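Long-range contact in probable hydrolase (PDB 3OM8), which is a probable hydrolase of the alpha/beta hydrolase fold, possibly acting as a 3-oxoadipate enol-lactonase: residues Ala18-Gly23 and Val56-Ala61. Residues are numbered along the deposited sequence; the frame is centred on the assembly and turned at random.
Sequences AYRLDG and VLRYDA
Asp22 and Arg58 both start beside their backbone N (chi1 -73° and -75°), and a bend at chi3 of Arg58 swings its guanidinium across to the Asp22 carboxylate. Arg58 NH2 donates to Asp22 OD2 at 3.1 Å; the oxygen lies close to the guanidinium plane, whereas NH2 stands above the carboxylate plane, the two groups being turned 60° apart. Arg20, also bent at chi3, grips the same carboxylate from within its own strand: Arg20 NH2 reaches Asp22 OD1 at 2.9 Å, and Arg20 NE adds a weak bond to Asp22 OD2. Arg20 NE and Arg58 NH2 therefore come within 3.5 Å, a like-charge approach that the shared carboxylate probably offsets. Water 1 accepts from Arg58 NE at 2.7 Å and also lies against Asp22 OD2 and Val56 O. Beneath this network, strands 16-22 and 55-59 pair antiparallel in the alpha/beta hydrolase sheet, where 16-22 borders the run of parallel strands. Arg20 with Arg58 and Asp22 with Val56 are hydrogen-bonded pairs; beyond them Asp60 N bonds to Ala18 O at 3.0 Å. On the opposite face, that of Tyr19, Leu21, Leu57 and Tyr59, the side-chain contacts across the pair are apolar. Leu57 CD1 meets Tyr19 CD1 at 3.9 Å, Leu21 CD2 packs on Leu57 CB at 3.8 Å, and the side chains of Tyr19, Leu21 and Tyr59 touch helix 76-90. Arg58 NH1 continues to Asp44 in a further salt bridge, and Arg20 NH1 bonds to Asn5 O.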
ATOM      1  N   ALA B  18      20.401  -9.495  26.723  1.00 45.77           N
ATOM      2  CA  ALA B  18      19.348 -10.297  27.318  1.00 46.43           C
ATOM      3  C   ALA B  18      18.438 -10.820  26.217  1.00 52.77           C
ATOM      4  O   ALA B  18      18.066 -10.079  25.312  1.00 52.61           O
ATOM      5  CB  ALA B  18      18.556  -9.468  28.294  1.00 50.51           C
ATOM      6  N   TYR B  19      18.073 -12.093  26.291  1.00 56.73           N
ATOM      7  CA  TYR B  19      17.184 -12.670  25.293  1.00 53.28           C
ATOM      8  C   TYR B  19      16.330 -13.798  25.866  1.00 56.49           C
ATOM      9  O   TYR B  19      16.626 -14.318  26.945  1.00 53.35           O
ATOM     10  CB  TYR B  19      17.987 -13.153  24.080  1.00 49.50           C
ATOM     11  CG  TYR B  19      18.844 -14.377  24.325  1.00 47.54           C
ATOM     12  CD1 TYR B  19      18.418 -15.636  23.922  1.00 45.80           C
ATOM     13  CD2 TYR B  19      20.077 -14.274  24.938  1.00 49.85           C
ATOM     14  CE1 TYR B  19      19.199 -16.764  24.132  1.00 45.04           C
ATOM     15  CE2 TYR B  19      20.867 -15.393  25.153  1.00 52.44           C
ATOM     16  CZ  TYR B  19      20.429 -16.634  24.746  1.00 53.10           C
ATOM     17  OH  TYR B  19      21.216 -17.745  24.961  1.00 48.56           O
ATOM     18  N   ARG B  20      15.259 -14.149  25.150  1.00 54.09           N
ATOM     19  CA  ARG B  20      14.428 -15.296  25.507  1.00 54.46           C
ATOM     20  C   ARG B  20      13.752 -15.934  24.292  1.00 55.67           C
ATOM     21  O   ARG B  20      13.440 -15.261  23.305  1.00 55.62           O
ATOM     22  CB  ARG B  20      13.385 -14.942  26.580  1.00 55.82           C
ATOM     23  CG  ARG B  20      12.235 -14.059  26.123  1.00 56.54           C
ATOM     24  CD  ARG B  20      11.214 -13.864  27.242  1.00 56.02           C
ATOM     25  NE  ARG B  20      10.253 -14.957  27.313  1.00 68.50           N
ATOM     26  CZ  ARG B  20      10.384 -16.045  28.073  1.00 76.21           C
ATOM     27  NH1 ARG B  20      11.445 -16.198  28.849  1.00 73.80           N
ATOM     28  NH2 ARG B  20       9.443 -16.988  28.054  1.00 78.24           N
ATOM     29  N   LEU B  21      13.539 -17.245  24.378  1.00 55.27           N
ATOM     30  CA  LEU B  21      12.823 -17.983  23.346  1.00 54.55           C
ATOM     31  C   LEU B  21      11.442 -18.405  23.839  1.00 56.67           C
ATOM     32  O   LEU B  21      11.272 -18.803  24.997  1.00 53.08           O
ATOM     33  CB  LEU B  21      13.634 -19.193  22.894  1.00 54.34           C
ATOM     34  CG  LEU B  21      14.956 -18.776  22.250  1.00 61.11           C
ATOM     35  CD1 LEU B  21      16.122 -19.559  22.820  1.00 63.27           C
ATOM     36  CD2 LEU B  21      14.891 -18.916  20.744  1.00 55.23           C
ATOM     37  N   ASP B  22      10.457 -18.287  22.955  1.00 57.22           N
ATOM     38  CA  ASP B  22       9.094 -18.722  23.247  1.00 56.79           C
ATOM     39  C   ASP B  22       8.596 -19.633  22.149  1.00 52.15           C
ATOM     40  O   ASP B  22       8.926 -19.440  20.982  1.00 55.93           O
ATOM     41  CB  ASP B  22       8.157 -17.525  23.398  1.00 55.73           C
ATOM     42  CG  ASP B  22       8.384 -16.774  24.695  1.00 61.32           C
ATOM     43  OD1 ASP B  22       7.782 -17.178  25.712  1.00 62.17           O
ATOM     44  OD2 ASP B  22       9.172 -15.793  24.697  1.00 54.53           O
ATOM     45  N   GLY B  23       7.809 -20.633  22.528  1.00 59.57           N
ATOM     46  CA  GLY B  23       7.237 -21.562  21.566  1.00 56.90           C
ATOM     47  C   GLY B  23       7.996 -22.872  21.474  1.00 63.32           C
ATOM     48  O   GLY B  23       9.103 -22.999  22.000  1.00 71.09           O
ATOM     49  N   VAL B  56       9.879 -18.300  18.640  1.00 55.11           N
ATOM     50  CA  VAL B  56      10.171 -16.867  18.606  1.00 50.46           C
ATOM     51  C   VAL B  56      11.368 -16.460  19.475  1.00 53.54           C
ATOM     52  O   VAL B  56      11.336 -16.585  20.702  1.00 51.13           O
ATOM     53  CB  VAL B  56       8.930 -16.039  19.000  1.00 46.58           C
ATOM     54  CG1 VAL B  56       9.244 -14.548  18.986  1.00 44.44           C
ATOM     55  CG2 VAL B  56       7.783 -16.349  18.057  1.00 47.00           C
ATOM     56  N   LEU B  57      12.423 -15.982  18.824  1.00 57.18           N
ATOM     57  CA  LEU B  57      13.572 -15.414  19.521  1.00 53.26           C
ATOM     58  C   LEU B  57      13.374 -13.919  19.686  1.00 50.26           C
ATOM     59  O   LEU B  57      13.211 -13.208  18.696  1.00 54.17           O
ATOM     60  CB  LEU B  57      14.861 -15.656  18.738  1.00 53.10           C
ATOM     61  CG  LEU B  57      16.083 -14.847  19.210  1.00 44.91           C
ATOM     62  CD1 LEU B  57      16.612 -15.403  20.515  1.00 45.09           C
ATOM     63  CD2 LEU B  57      17.174 -14.870  18.156  1.00 43.75           C
ATOM     64  N   ARG B  58      13.368 -13.457  20.936  1.00 45.84           N
ATOM     65  CA  ARG B  58      13.297 -12.029  21.257  1.00 42.62           C
ATOM     66  C   ARG B  58      14.538 -11.610  22.048  1.00 49.84           C
ATOM     67  O   ARG B  58      15.098 -12.416  22.785  1.00 53.93           O
ATOM     68  CB  ARG B  58      12.043 -11.719  22.074  1.00 37.55           C
ATOM     69  CG  ARG B  58      10.745 -11.723  21.267  1.00 41.50           C
ATOM     70  CD  ARG B  58       9.589 -11.280  22.130  1.00 41.45           C
ATOM     71  NE  ARG B  58       9.314 -12.228  23.202  1.00 40.06           N
ATOM     72  CZ  ARG B  58       8.522 -11.974  24.240  1.00 45.59           C
ATOM     73  NH1 ARG B  58       7.933 -10.793  24.357  1.00 41.21           N
ATOM     74  NH2 ARG B  58       8.326 -12.899  25.167  1.00 49.02           N
ATOM     75  N   TYR B  59      14.971 -10.361  21.892  1.00 49.07           N
ATOM     76  CA  TYR B  59      16.101  -9.851  22.670  1.00 49.95           C
ATOM     77  C   TYR B  59      15.987  -8.342  22.895  1.00 53.32           C
ATOM     78  O   TYR B  59      15.329  -7.634  22.121  1.00 50.52           O
ATOM     79  CB  TYR B  59      17.428 -10.184  21.980  1.00 47.55           C
ATOM     80  CG  TYR B  59      17.690  -9.356  20.738  1.00 47.69           C
ATOM     81  CD1 TYR B  59      18.652  -8.356  20.741  1.00 48.36           C
ATOM     82  CD2 TYR B  59      16.960  -9.558  19.567  1.00 42.58           C
ATOM     83  CE1 TYR B  59      18.899  -7.591  19.612  1.00 49.29           C
ATOM     84  CE2 TYR B  59      17.195  -8.794  18.433  1.00 39.67           C
ATOM     85  CZ  TYR B  59      18.164  -7.806  18.465  1.00 49.34           C
ATOM     86  OH  TYR B  59      18.421  -7.029  17.357  1.00 53.82           O
ATOM     87  N   ASP B  60      16.600  -7.857  23.975  1.00 46.68           N
ATOM     88  CA  ASP B  60      16.730  -6.422  24.192  1.00 47.23           C
ATOM     89  C   ASP B  60      17.995  -5.957  23.489  1.00 47.48           C
ATOM     90  O   ASP B  60      19.081  -6.482  23.727  1.00 45.72           O
ATOM     91  CB  ASP B  60      16.773  -6.095  25.684  1.00 45.89           C
ATOM     92  CG  ASP B  60      15.411  -6.214  26.335  1.00 50.06           C
ATOM     93  OD1 ASP B  60      14.422  -6.176  25.579  1.00 52.53           O
ATOM     94  OD2 ASP B  60      15.319  -6.341  27.582  1.00 44.44           O
ATOM     95  N   ALA B  61      17.853  -4.994  22.590  1.00 45.26           N
ATOM     96  CA  ALA B  61      19.002  -4.526  21.838  1.00 43.94           C
ATOM     97  C   ALA B  61      20.110  -3.972  22.759  1.00 51.47           C
ATOM     98  O   ALA B  61      19.865  -3.600  23.908  1.00 49.48           O
ATOM     99  CB  ALA B  61      18.575  -3.482  20.841  1.00 47.63           C
TER
HETATM  100  O   HOH W   1      10.358 -14.648  22.719  1.00 48.32           O